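Local coordinates for glucanase (Klebsiella pneumoniae, PDB 5GY3), which probably cuts internal beta-1,4-glucosidic linkages in cellulose, lichenin and cereal beta-glucans, as a family 8 glycosyl hydrolase, at residues 188-192 and 237-241; 211-215 and 252-257; 248-252 and 263-267; 268-273 and 294-299. All blocks are in the same frame, centred on the assembly; numbering follows the deposited sequence.

Contact 1: 188-192 and 237-241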
loop_
_atom_site.group_PDB
_atom_site.type_symbol
_atom_site.label_atom_id
_atom_site.label_comp_id
_atom_site.label_asym_id
_atom_site.label_seq_id
_atom_site.Cartn_x
_atom_site.Cartn_y
_atom_site.Cartn_z
ATOM N N LYS A 188 12.211 11.755 -18.187
ATOM C CA LYS A 188 13.591 11.281 -18.106
ATOM C C LYS A 188 13.826 10.314 -16.953
ATOM O O LYS A 188 14.825 9.582 -16.974
ATOM C CB LYS A 188 14.536 12.475 -17.983
ATOM C CG LYS A 188 14.468 13.418 -19.162
ATOM C CD LYS A 188 15.326 14.645 -18.898
ATOM C CE LYS A 188 15.420 15.521 -20.134
ATOM N NZ LYS A 188 16.344 16.665 -19.909
ATOM N N SER A 189 12.950 10.292 -15.941
ATOM C CA SER A 189 13.126 9.339 -14.850
ATOM C C SER A 189 12.556 7.959 -15.173
ATOM O O SER A 189 12.894 6.996 -14.480
ATOM C CB SER A 189 12.465 9.860 -13.573
ATOM O OG SER A 189 11.049 9.836 -13.716
ATOM N N HIS A 190 11.703 7.855 -16.197
ATOM C CA HIS A 190 11.038 6.598 -16.563
ATOM C C HIS A 190 10.307 5.993 -15.372
ATOM O O HIS A 190 10.245 4.772 -15.207
ATOM C CB HIS A 190 12.027 5.590 -17.158
ATOM C CG HIS A 190 12.831 6.147 -18.289
ATOM N ND1 HIS A 190 12.286 6.410 -19.526
ATOM C CD2 HIS A 190 14.138 6.494 -18.370
ATOM C CE1 HIS A 190 13.224 6.895 -20.323
ATOM N NE2 HIS A 190 14.355 6.964 -19.643
ATOM N N LEU A 191 9.738 6.850 -14.536
ATOM C CA LEU A 191 9.027 6.379 -13.359
ATOM C C LEU A 191 7.521 6.525 -13.540
ATOM O O LEU A 191 7.055 7.385 -14.292
ATOM C CB LEU A 191 9.469 7.158 -12.111
ATOM C CG LEU A 191 10.881 6.860 -11.603
ATOM C CD1 LEU A 191 11.215 7.816 -10.493
ATOM C CD2 LEU A 191 10.988 5.401 -11.107
ATOM N N PRO A 192 6.729 5.709 -12.849
ATOM C CA PRO A 192 5.272 5.894 -12.862
ATOM C C PRO A 192 4.823 6.976 -11.884
ATOM O O PRO A 192 5.481 7.274 -10.886
ATOM C CB PRO A 192 4.752 4.520 -12.428
ATOM C CG PRO A 192 5.791 4.059 -11.445
ATOM C CD PRO A 192 7.128 4.592 -11.969
ATOM N N PRO A 237 14.358 1.230 -12.712
ATOM C CA PRO A 237 14.227 2.697 -12.802
ATOM C C PRO A 237 14.270 3.372 -11.444
ATOM O O PRO A 237 14.708 4.529 -11.348
ATOM C CB PRO A 237 12.870 2.897 -13.498
ATOM C CG PRO A 237 12.104 1.642 -13.209
ATOM C CD PRO A 237 13.150 0.545 -13.208
ATOM N N TRP A 238 13.820 2.686 -10.393
ATOM C CA TRP A 238 13.843 3.262 -9.053
ATOM C C TRP A 238 15.270 3.424 -8.555
ATOM O O TRP A 238 15.651 4.485 -8.040
ATOM C CB TRP A 238 13.042 2.371 -8.104
ATOM C CG TRP A 238 11.623 2.250 -8.539
ATOM C CD1 TRP A 238 11.063 1.256 -9.294
ATOM C CD2 TRP A 238 10.582 3.186 -8.264
ATOM N NE1 TRP A 238 9.721 1.517 -9.495
ATOM C CE2 TRP A 238 9.406 2.700 -8.877
ATOM C CE3 TRP A 238 10.531 4.384 -7.555
ATOM C CZ2 TRP A 238 8.186 3.377 -8.794
ATOM C CZ3 TRP A 238 9.324 5.054 -7.466
ATOM C CH2 TRP A 238 8.165 4.550 -8.086
ATOM N N LYS A 239 16.075 2.375 -8.709
ATOM C CA LYS A 239 17.473 2.450 -8.312
ATOM C C LYS A 239 18.213 3.506 -9.121
ATOM O O LYS A 239 18.986 4.293 -8.561
ATOM C CB LYS A 239 18.125 1.078 -8.482
ATOM C CG LYS A 239 17.582 0.008 -7.525
ATOM C CD LYS A 239 18.213 -1.359 -7.814
ATOM C CE LYS A 239 17.963 -2.321 -6.661
ATOM N NZ LYS A 239 18.389 -3.712 -6.985
ATOM N N ALA A 240 17.968 3.554 -10.435
ATOM C CA ALA A 240 18.664 4.517 -11.290
ATOM C C ALA A 240 18.337 5.950 -10.896
ATOM O O ALA A 240 19.230 6.804 -10.831
ATOM C CB ALA A 240 18.312 4.284 -12.761
ATOM N N TRP A 241 17.063 6.233 -10.621
ATOM C CA TRP A 241 16.685 7.593 -10.265
ATOM C C TRP A 241 17.263 7.981 -8.911
ATOM O O TRP A 241 17.845 9.063 -8.761
ATOM C CB TRP A 241 15.160 7.732 -10.270
ATOM C CG TRP A 241 14.731 9.149 -10.008
ATOM C CD1 TRP A 241 14.848 10.207 -10.863
ATOM C CD2 TRP A 241 14.117 9.661 -8.814
ATOM N NE1 TRP A 241 14.346 11.349 -10.273
ATOM C CE2 TRP A 241 13.895 11.041 -9.017
ATOM C CE3 TRP A 241 13.747 9.087 -7.591
ATOM C CZ2 TRP A 241 13.302 11.859 -8.045
ATOM C CZ3 TRP A 241 13.156 9.905 -6.619
ATOM C CH2 TRP A 241 12.954 11.274 -6.856
HETATM O O HOH W 1 15.168 6.073 -13.530
#
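L191 sits between two tryptophans of one helix turn. The contact packs the loop between helix 167-183 and strand 196-199 against helix 236-243 of the family 8 (alpha/alpha)6-barrel. CH-pi contacts lead it. The two methyl groups of L191 serve two different rings. CD2 stands over the six-membered ring of W238, 3.7 Å from its centroid and 14° off the normal. CD1 lies over a face of the W241 indole, nearer its rim, at 4.1 Å from the centroid of the five-membered ring. W238 CG lies anti to its carbonyl carbon (chi1 -60°) and W241 CG anti to its backbone N (chi1 -176°), and L191 fits between the two indoles.

Further apolar contacts extend the patch. P192 CD meets W238 CZ2 at 3.6 Å, and S189 CB approaches W241 CD1 just as closely. P237 CB packs on L191 CD2. I221 and L225 of helix 220-228 also touch W238.

The polar link runs through water. One water donates to both backbone carbonyls, 2.6 Å from S189 O and 2.7 Å from P237 O. P237 O also accepts the helical bond from W241 N, at 3.0 Å.

Contact 2: 211-215 and 252-257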
loop_
_atom_site.group_PDB
_atom_site.type_symbol
_atom_site.label_atom_id
_atom_site.label_comp_id
_atom_site.label_asym_id
_atom_site.label_seq_id
_atom_site.Cartn_x
_atom_site.Cartn_y
_atom_site.Cartn_z
ATOM N N PRO A 211 -2.180 15.462 -10.058
ATOM C CA PRO A 211 -0.822 15.884 -10.419
ATOM C C PRO A 211 -0.001 14.686 -10.859
ATOM O O PRO A 211 0.051 13.664 -10.153
ATOM C CB PRO A 211 -0.278 16.490 -9.114
ATOM C CG PRO A 211 -1.511 16.932 -8.366
ATOM C CD PRO A 211 -2.524 15.852 -8.678
ATOM N N PRO A 212 0.625 14.760 -11.991
ATOM C CA PRO A 212 1.317 13.584 -12.550
ATOM C C PRO A 212 2.684 13.383 -11.905
ATOM O O PRO A 212 3.717 13.423 -12.564
ATOM C CB PRO A 212 1.411 13.941 -14.038
ATOM C CG PRO A 212 1.593 15.440 -14.020
ATOM C CD PRO A 212 0.727 15.938 -12.876
ATOM N N ARG A 213 2.684 13.210 -10.588
ATOM C CA ARG A 213 3.897 13.052 -9.806
ATOM C C ARG A 213 4.042 11.610 -9.353
ATOM O O ARG A 213 3.049 10.963 -9.005
ATOM C CB ARG A 213 3.865 13.946 -8.565
ATOM C CG ARG A 213 3.822 15.431 -8.866
ATOM C CD ARG A 213 3.540 16.210 -7.594
ATOM N NE ARG A 213 3.525 17.647 -7.869
ATOM C CZ ARG A 213 3.371 18.570 -6.930
ATOM N NH1 ARG A 213 3.215 18.193 -5.669
ATOM N NH2 ARG A 213 3.373 19.855 -7.257
ATOM N N MET A 214 5.280 11.119 -9.392
ATOM C CA MET A 214 5.765 10.092 -8.476
ATOM C C MET A 214 5.878 10.753 -7.110
ATOM O O MET A 214 6.812 11.520 -6.866
ATOM C CB MET A 214 7.124 9.555 -8.927
ATOM C CG MET A 214 7.462 8.170 -8.341
ATOM S SD MET A 214 7.698 8.190 -6.583
ATOM C CE MET A 214 9.090 9.324 -6.475
ATOM N N SER A 215 4.937 10.465 -6.209
ATOM C CA SER A 215 4.997 11.084 -4.885
ATOM C C SER A 215 4.560 10.107 -3.797
ATOM O O SER A 215 5.105 9.004 -3.710
ATOM C CB SER A 215 4.164 12.376 -4.847
ATOM O OG SER A 215 2.788 12.129 -5.031
ATOM N N ALA A 252 11.630 14.704 -2.887
ATOM C CA ALA A 252 10.537 13.918 -2.319
ATOM C C ALA A 252 9.510 13.503 -3.363
ATOM O O ALA A 252 8.758 12.552 -3.124
ATOM C CB ALA A 252 9.836 14.701 -1.206
ATOM N N TRP A 253 9.423 14.219 -4.484
ATOM C CA TRP A 253 8.592 13.792 -5.600
ATOM C C TRP A 253 9.218 14.264 -6.905
ATOM O O TRP A 253 10.085 15.144 -6.919
ATOM C CB TRP A 253 7.144 14.311 -5.493
ATOM C CG TRP A 253 6.969 15.805 -5.257
ATOM C CD1 TRP A 253 6.699 16.417 -4.061
ATOM C CD2 TRP A 253 7.007 16.857 -6.240
ATOM N NE1 TRP A 253 6.580 17.779 -4.238
ATOM C CE2 TRP A 253 6.763 18.074 -5.563
ATOM C CE3 TRP A 253 7.208 16.888 -7.626
ATOM C CZ2 TRP A 253 6.741 19.305 -6.221
ATOM C CZ3 TRP A 253 7.187 18.117 -8.278
ATOM C CH2 TRP A 253 6.946 19.307 -7.574
ATOM N N ILE A 254 8.770 13.664 -8.011
ATOM C CA ILE A 254 9.107 14.162 -9.343
ATOM C C ILE A 254 7.855 14.154 -10.209
ATOM O O ILE A 254 7.060 13.209 -10.174
ATOM C CB ILE A 254 10.249 13.345 -10.000
ATOM C CG1 ILE A 254 10.461 13.797 -11.450
ATOM C CG2 ILE A 254 9.967 11.838 -9.949
ATOM C CD1 ILE A 254 11.743 13.279 -12.072
ATOM N N ASN A 255 7.647 15.239 -10.952
ATOM C CA ASN A 255 6.615 15.268 -11.986
ATOM C C ASN A 255 7.150 14.493 -13.187
ATOM O O ASN A 255 8.115 14.919 -13.829
ATOM C CB ASN A 255 6.279 16.713 -12.343
ATOM C CG ASN A 255 5.168 16.827 -13.374
ATOM O OD1 ASN A 255 5.157 16.133 -14.397
ATOM N ND2 ASN A 255 4.228 17.725 -13.112
ATOM N N VAL A 256 6.552 13.336 -13.486
ATOM C CA VAL A 256 7.147 12.470 -14.506
ATOM C C VAL A 256 6.824 12.947 -15.910
ATOM O O VAL A 256 7.435 12.467 -16.874
ATOM C CB VAL A 256 6.723 10.997 -14.331
ATOM C CG1 VAL A 256 7.167 10.470 -12.953
ATOM C CG2 VAL A 256 5.225 10.839 -14.514
ATOM N N SER A 257 5.911 13.909 -16.049
ATOM C CA SER A 257 5.586 14.471 -17.356
ATOM C C SER A 257 6.494 15.637 -17.720
ATOM O O SER A 257 6.897 15.766 -18.881
ATOM C CB SER A 257 4.128 14.923 -17.393
ATOM O OG SER A 257 3.274 13.801 -17.511
HETATM O O HOH W 2 3.991 19.159 -10.589
#
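A two-stranded antiparallel sheet is formed here by strands 213-214 and 254-255, and the guanidinium of R213 stacks on W253 of the partner segment. R213 and N255 make a non-hydrogen-bonded pair; M214 and I254 make the hydrogen-bonded one. M214 N donates to I254 O at 2.9 Å, and I254 N returns a bond to M214 O at 3.1 Å. Beyond the strand end, V256 N donates to P212 O at 3.0 Å. P212 is the centre of an inverse gamma turn, which leads into the strand.

R213 and N255 share one face of the sheet. The R213 chain is extended from CG to NE and runs over the indole of W253. Its guanidinium lies flat on the six-membered ring, with centres 3.6 Å apart and planes at 4°. This is a cation-pi stack, and R213 CD adds a CH-pi contact to the same ring. W253 reaches this position with CG between its backbone N and carbonyl carbon (chi1 51°).

On the other face, M214 CB packs on I254 CG2 and V256 CG1. W238 and W241 of helix 236-243 cover M214 there.

N255 OD1 accepts from S257 N at 2.9 Å, an Asx turn, and also from T258 N. The amide's other end joins the arginine through water: one water accepts from N255 ND2 at 2.9 Å and from R213 NE at 3.1 Å.

Contact 3: 248-252 and 263-267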
loop_
_atom_site.group_PDB
_atom_site.type_symbol
_atom_site.label_atom_id
_atom_site.label_comp_id
_atom_site.label_asym_id
_atom_site.label_seq_id
_atom_site.Cartn_x
_atom_site.Cartn_y
_atom_site.Cartn_z
ATOM N N LEU A 248 20.948 12.287 1.023
ATOM C CA LEU A 248 20.223 13.274 1.816
ATOM C C LEU A 248 19.660 14.423 0.987
ATOM O O LEU A 248 19.043 15.336 1.556
ATOM C CB LEU A 248 21.129 13.827 2.926
ATOM C CG LEU A 248 21.609 12.809 3.964
ATOM C CD1 LEU A 248 22.553 13.464 4.973
ATOM C CD2 LEU A 248 20.432 12.172 4.669
ATOM N N GLN A 249 19.832 14.398 -0.331
ATOM C CA GLN A 249 19.289 15.416 -1.219
ATOM C C GLN A 249 18.514 14.782 -2.364
ATOM O O GLN A 249 18.652 15.171 -3.525
ATOM C CB GLN A 249 20.390 16.320 -1.769
ATOM C CG GLN A 249 21.112 17.152 -0.730
ATOM C CD GLN A 249 22.258 17.939 -1.344
ATOM O OE1 GLN A 249 23.421 17.572 -1.206
ATOM N NE2 GLN A 249 21.927 19.011 -2.047
ATOM N N THR A 250 17.675 13.797 -2.048
ATOM C CA THR A 250 16.829 13.163 -3.045
ATOM C C THR A 250 15.459 13.814 -3.029
ATOM O O THR A 250 14.827 13.847 -1.965
ATOM C CB THR A 250 16.697 11.681 -2.750
ATOM O OG1 THR A 250 17.999 11.091 -2.713
ATOM C CG2 THR A 250 15.849 10.992 -3.820
ATOM N N PRO A 251 14.966 14.336 -4.156
ATOM C CA PRO A 251 13.669 15.029 -4.145
ATOM C C PRO A 251 12.552 14.120 -3.660
ATOM O O PRO A 251 12.518 12.927 -3.967
ATOM C CB PRO A 251 13.472 15.433 -5.609
ATOM C CG PRO A 251 14.894 15.507 -6.162
ATOM C CD PRO A 251 15.623 14.401 -5.474
ATOM N N ALA A 252 11.630 14.704 -2.887
ATOM C CA ALA A 252 10.537 13.918 -2.319
ATOM C C ALA A 252 9.510 13.503 -3.363
ATOM O O ALA A 252 8.758 12.552 -3.124
ATOM C CB ALA A 252 9.836 14.701 -1.206
ATOM N N PRO A 263 11.371 20.701 -4.421
ATOM C CA PRO A 263 12.508 21.453 -3.882
ATOM C C PRO A 263 12.925 21.002 -2.494
ATOM O O PRO A 263 13.799 21.633 -1.884
ATOM C CB PRO A 263 11.966 22.888 -3.855
ATOM C CG PRO A 263 10.526 22.705 -3.539
ATOM C CD PRO A 263 10.117 21.464 -4.331
ATOM N N TRP A 264 12.315 19.950 -1.958
ATOM C CA TRP A 264 12.706 19.428 -0.665
ATOM C C TRP A 264 12.886 17.921 -0.780
ATOM O O TRP A 264 12.469 17.289 -1.765
ATOM C CB TRP A 264 11.688 19.804 0.418
ATOM C CG TRP A 264 10.310 19.308 0.140
ATOM C CD1 TRP A 264 9.393 19.857 -0.713
ATOM C CD2 TRP A 264 9.693 18.157 0.715
ATOM N NE1 TRP A 264 8.238 19.116 -0.698
ATOM C CE2 TRP A 264 8.393 18.069 0.176
ATOM C CE3 TRP A 264 10.112 17.193 1.638
ATOM C CZ2 TRP A 264 7.510 17.053 0.519
ATOM C CZ3 TRP A 264 9.234 16.186 1.983
ATOM C CH2 TRP A 264 7.948 16.121 1.421
ATOM N N TYR A 265 13.537 17.358 0.231
ATOM C CA TYR A 265 14.190 16.062 0.115
ATOM C C TYR A 265 13.549 14.999 0.993
ATOM O O TYR A 265 12.990 15.286 2.057
ATOM C CB TYR A 265 15.665 16.163 0.490
ATOM C CG TYR A 265 16.409 17.232 -0.265
ATOM C CD1 TYR A 265 16.224 17.404 -1.631
ATOM C CD2 TYR A 265 17.298 18.069 0.393
ATOM C CE1 TYR A 265 16.924 18.395 -2.333
ATOM C CE2 TYR A 265 17.996 19.046 -0.291
ATOM C CZ TYR A 265 17.802 19.210 -1.647
ATOM O OH TYR A 265 18.509 20.190 -2.310
ATOM N N MET A 266 13.700 13.750 0.554
ATOM C CA MET A 266 13.231 12.616 1.334
ATOM C C MET A 266 13.944 12.550 2.672
ATOM O O MET A 266 15.175 12.686 2.751
ATOM C CB MET A 266 13.460 11.315 0.564
ATOM C CG MET A 266 12.728 11.253 -0.747
ATOM S SD MET A 266 12.885 9.587 -1.425
ATOM C CE MET A 266 11.777 9.714 -2.816
ATOM N N ALA A 267 13.159 12.319 3.719
ATOM C CA ALA A 267 13.642 12.114 5.070
ATOM C C ALA A 267 12.774 11.032 5.695
ATOM O O ALA A 267 11.804 10.575 5.084
ATOM C CB ALA A 267 13.589 13.414 5.880
HETATM O O HOH W 3 16.997 14.315 3.890
HETATM O O HOH W 4 16.998 12.728 0.532
#
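M266 N donates to T250 O at 2.8 Å, a fairly straight bond with an angle of 162° at the hydrogen. A second backbone bond runs the other way, from A252 N to W264 O at 2.9 Å. The two enclose P251 and Y265 and make a single beta bridge between two loops. P251 CA adds a CA-H...O contact to W264 O. T250 O likewise receives a CA-H...O contact from Y265 CA. Two waters extend the polar link. One donates to M266 O at 2.7 Å and more distantly to L248 O. The other accepts from T250 N and probably donates to M266 O, both at 2.9 Å. The hydroxyl of T250 is held apart from these, bonded to P246 O.

Packing spreads out from the bridge on two aromatic rings. The ring of Y265 lies against Q249, whose CA stands 3.6 Å from its centroid, over the face. The two side chains point the same way, and Q249 CG runs close to Y265 CE2. The indole of W264 meets A252 instead. The methyl CB of A252 is over the six-membered ring, 3.5 Å from its centroid. W264 is brought there by chi1 59°, which sets CG between its backbone N and carbonyl carbon. The M266 chain is extended beyond CG and carries CE past P251 O at 3.5 Å.

The two loops flank strand 254-255 in the chain. W241 of helix 236-243 covers T250 and M266, while L271 of helix 268-278 touches L248.

Contact 4: 268-273 and 294-299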
loop_
_atom_site.group_PDB
_atom_site.type_symbol
_atom_site.label_atom_id
_atom_site.label_comp_id
_atom_site.label_asym_id
_atom_site.label_seq_id
_atom_site.Cartn_x
_atom_site.Cartn_y
_atom_site.Cartn_z
ATOM N N GLY A 268 13.126 10.619 6.912
ATOM C CA GLY A 268 12.252 9.732 7.675
ATOM C C GLY A 268 11.848 8.498 6.890
ATOM O O GLY A 268 12.693 7.783 6.335
ATOM N N GLY A 269 10.534 8.260 6.811
ATOM C CA GLY A 269 10.039 7.062 6.136
ATOM C C GLY A 269 10.333 7.035 4.644
ATOM O O GLY A 269 10.627 5.975 4.084
ATOM N N LEU A 270 10.239 8.189 3.971
ATOM C CA LEU A 270 10.593 8.208 2.550
ATOM C C LEU A 270 12.050 7.824 2.354
ATOM O O LEU A 270 12.386 7.048 1.451
ATOM C CB LEU A 270 10.339 9.586 1.930
ATOM C CG LEU A 270 8.911 10.062 1.675
ATOM C CD1 LEU A 270 8.942 11.414 0.950
ATOM C CD2 LEU A 270 8.164 9.053 0.842
ATOM N N LEU A 271 12.930 8.364 3.196
ATOM C CA LEU A 271 14.342 8.032 3.097
ATOM C C LEU A 271 14.584 6.554 3.383
ATOM O O LEU A 271 15.469 5.945 2.773
ATOM C CB LEU A 271 15.138 8.918 4.056
ATOM C CG LEU A 271 16.652 8.744 4.100
ATOM C CD1 LEU A 271 17.227 8.914 2.711
ATOM C CD2 LEU A 271 17.268 9.755 5.080
ATOM N N ALA A 272 13.794 5.961 4.283
ATOM C CA ALA A 272 13.907 4.529 4.546
ATOM C C ALA A 272 13.569 3.706 3.305
ATOM O O ALA A 272 14.221 2.696 3.026
ATOM C CB ALA A 272 13.009 4.139 5.721
ATOM N N VAL A 273 12.571 4.131 2.529
ATOM C CA VAL A 273 12.296 3.433 1.272
ATOM C C VAL A 273 13.461 3.584 0.300
ATOM O O VAL A 273 13.817 2.641 -0.417
ATOM C CB VAL A 273 10.976 3.932 0.651
ATOM C CG1 VAL A 273 10.786 3.358 -0.765
ATOM C CG2 VAL A 273 9.806 3.544 1.537
ATOM N N TYR A 294 2.472 8.905 8.501
ATOM C CA TYR A 294 2.937 8.334 7.247
ATOM C C TYR A 294 4.397 7.907 7.334
ATOM O O TYR A 294 4.758 6.797 6.922
ATOM C CB TYR A 294 2.720 9.380 6.154
ATOM C CG TYR A 294 3.208 9.002 4.793
ATOM C CD1 TYR A 294 2.406 8.297 3.928
ATOM C CD2 TYR A 294 4.468 9.379 4.364
ATOM C CE1 TYR A 294 2.851 7.961 2.676
ATOM C CE2 TYR A 294 4.920 9.044 3.125
ATOM C CZ TYR A 294 4.107 8.328 2.280
ATOM O OH TYR A 294 4.574 7.995 1.026
ATOM N N SER A 295 5.258 8.787 7.861
ATOM C CA SER A 295 6.681 8.474 7.971
ATOM C C SER A 295 6.909 7.341 8.960
ATOM O O SER A 295 7.666 6.407 8.676
ATOM C CB SER A 295 7.471 9.720 8.392
ATOM O OG SER A 295 8.855 9.421 8.603
ATOM N N ALA A 296 6.242 7.398 10.115
ATOM C CA ALA A 296 6.384 6.342 11.115
ATOM C C ALA A 296 5.977 4.985 10.554
ATOM O O ALA A 296 6.619 3.968 10.840
ATOM C CB ALA A 296 5.546 6.678 12.349
ATOM N N SER A 297 4.910 4.952 9.754
ATOM C CA SER A 297 4.458 3.695 9.165
ATOM C C SER A 297 5.486 3.152 8.178
ATOM O O SER A 297 5.851 1.973 8.229
ATOM C CB SER A 297 3.106 3.899 8.474
ATOM O OG SER A 297 2.127 4.406 9.366
ATOM N N LEU A 298 5.964 4.004 7.267
ATOM C CA LEU A 298 6.923 3.556 6.260
ATOM C C LEU A 298 8.213 3.060 6.893
ATOM O O LEU A 298 8.794 2.071 6.436
ATOM C CB LEU A 298 7.223 4.690 5.277
ATOM C CG LEU A 298 6.219 4.963 4.162
ATOM C CD1 LEU A 298 6.771 6.075 3.268
ATOM C CD2 LEU A 298 5.959 3.716 3.344
ATOM N N LYS A 299 8.698 3.752 7.928
ATOM C CA LYS A 299 9.911 3.298 8.598
ATOM C C LYS A 299 9.784 1.847 9.036
ATOM O O LYS A 299 10.715 1.053 8.871
ATOM C CB LYS A 299 10.210 4.178 9.808
ATOM C CG LYS A 299 10.807 5.537 9.482
ATOM C CD LYS A 299 11.210 6.212 10.780
ATOM C CE LYS A 299 12.036 7.473 10.545
ATOM N NZ LYS A 299 12.443 8.078 11.863
#
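Two helices of the family 8 (alpha/alpha)6-barrel, 268-278 and 293-307, meet here at a glycine pair. Their segments run in similar directions, with axes 7.4 Å apart at closest approach and crossing at 29°. The close spacing rests on G268 and G269. G269 has no side chain, and its CA faces S295 O and L298 CB directly, which lets the backbones approach. G269 CA lies 3.8 Å from L298 CB and equally far from K299 CG.

K299 stretches alongside G268 and G269, its CE passing G268 CA at 3.7 Å. Its ammonium group ends in a salt bridge with D291, which also bonds to S295 OG.

On the apolar side, L270 CD2 comes to the edge of the Y294 ring, near its plane, at 3.7 Å from OH. L298 CD1 packs on the same leucine methyl, and its CD2 touches V273 CG2. Y294 OH is bonded to F216 O. The Y294 side chain is about 9 Å from that of D87, the predicted nucleophile.

One polar bond joins the segments directly. S295 OG, set anti to its own N (chi1 176°), accepts from G269 N at 2.7 Å.

Following the chain, contact 1 closes a long loop from 188-192 to helix 236-243. Contact 2 opens inside that loop at 211-215 and closes beyond it at 252-257, so the two cross. Contact 3 starts at 248-252, before contact 2 has closed, and shares A252 with it; these two also cross. Contact 4 follows in series and joins helix 268-278 to helix 293-307. The small sheet packs on helix 236-243 through I254 and W241. W241 also reaches P251, linking contacts 1 and 3. A252 and L270 carry the packing on to contact 4, while contacts 1 and 4 do not touch.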